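Local atomic coordinates of diphosphomevalonate decarboxylase, putative (Trypanosoma brucei, PDB entry 2HKE), a protein that probably catalyses the ATP-dependent decarboxylation of (R)-5-diphosphomevalonate to isopentenyl diphosphate, a precursor for isoprenoid and sterol synthesis. Residues 278-281 against 286-289. The protein carries 1 engineered substitution. Residues are numbered along the deposited sequence; the frame is centred on the assembly and turned at random.
Sequences AYNA and TALA
Asn280 presents its amide to the backbone of 286-289 and uses both ends of it. Asn280 ND2 donates to Leu288 O at 2.8 Å. This bond is nearly straight (171°), and the acceptor lies in the amide plane of Asn280. OD1 faces two backbone amides. Ala287 N donates to Asn280 OD1 at 2.9 Å, from well above the carbonyl plane. A weak, bent bond from Leu288 N reaches the same Asn280 OD1 at 3.1 Å. Donor and acceptor bonds together fix the rotation of the buried amide. The side chain gets there with CG anti to the carbonyl carbon and beside the backbone N (chi1 -78°). The methyl CG2 of Thr286 sits 3.9 Å from Asn280 ND2. The contact spans the connection from helix 267-283 to strand 288-291, an outermost strand of the five-stranded mixed sheet in the C-terminal, GHMP-type domain. Asn280 thus ties the last turn of helix 267-283 to the chain leading into the strand. Tyr279 adds an apolar contact one residue earlier. Tyr279 CD2 lies 4.1 Å from Leu288 CD2, and the two side chains cross at about a right angle. Tyr279 CE2 approaches Ala287 CB obliquely at 4.2 Å. Met313 of helix 307-317 touches both Tyr279 and Leu288. The Tyr279 hydroxyl is hydrogen-bonded to Glu309, and its ring packs edge-to-face with Tyr345.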
# COMPACT_ATOMS: atom_id res chain seq x y z
N ALA A 278 -18.48 -2.76 -16.54
CA ALA A 278 -19.01 -3.18 -17.84
C ALA A 278 -18.45 -4.54 -18.26
O ALA A 278 -19.14 -5.36 -18.83
CB ALA A 278 -18.68 -2.16 -18.90
N TYR A 279 -17.19 -4.78 -17.93
CA TYR A 279 -16.57 -6.08 -18.19
C TYR A 279 -17.24 -7.18 -17.39
O TYR A 279 -17.59 -8.20 -17.92
CB TYR A 279 -15.10 -6.02 -17.85
CG TYR A 279 -14.34 -7.29 -18.10
CD1 TYR A 279 -14.29 -7.84 -19.38
CD2 TYR A 279 -13.66 -7.93 -17.09
CE1 TYR A 279 -13.57 -8.97 -19.62
CE2 TYR A 279 -12.93 -9.10 -17.32
CZ TYR A 279 -12.90 -9.60 -18.60
OH TYR A 279 -12.19 -10.77 -18.85
N ASN A 280 -17.43 -6.95 -16.11
CA ASN A 280 -17.99 -7.95 -15.23
C ASN A 280 -19.42 -8.21 -15.70
O ASN A 280 -19.89 -9.35 -15.70
CB ASN A 280 -17.98 -7.42 -13.81
CG ASN A 280 -16.62 -7.50 -13.15
OD1 ASN A 280 -15.75 -8.31 -13.54
ND2 ASN A 280 -16.43 -6.66 -12.11
N ALA A 281 -20.11 -7.15 -16.09
CA ALA A 281 -21.50 -7.27 -16.61
C ALA A 281 -21.54 -8.19 -17.84
O ALA A 281 -22.39 -9.11 -17.92
CB ALA A 281 -22.08 -5.88 -16.87
N THR A 286 -18.38 -11.38 -11.44
CA THR A 286 -17.35 -10.47 -10.93
C THR A 286 -15.98 -11.14 -11.13
O THR A 286 -15.51 -11.90 -10.29
CB THR A 286 -17.61 -10.11 -9.51
OG1 THR A 286 -18.96 -9.56 -9.39
CG2 THR A 286 -16.55 -9.04 -9.03
N ALA A 287 -15.41 -10.88 -12.30
CA ALA A 287 -14.11 -11.41 -12.67
C ALA A 287 -12.95 -10.50 -12.27
O ALA A 287 -11.78 -10.92 -12.20
CB ALA A 287 -14.10 -11.69 -14.18
N LEU A 288 -13.25 -9.22 -12.04
CA LEU A 288 -12.21 -8.18 -11.96
C LEU A 288 -12.68 -7.18 -10.93
O LEU A 288 -13.85 -6.82 -10.93
CB LEU A 288 -11.98 -7.51 -13.34
CG LEU A 288 -10.89 -6.46 -13.49
CD1 LEU A 288 -9.46 -7.05 -13.12
CD2 LEU A 288 -10.88 -5.85 -14.91
N ALA A 289 -11.79 -6.77 -10.02
CA ALA A 289 -12.10 -5.76 -9.02
C ALA A 289 -11.14 -4.62 -9.12
O ALA A 289 -9.96 -4.81 -9.47
CB ALA A 289 -12.00 -6.35 -7.58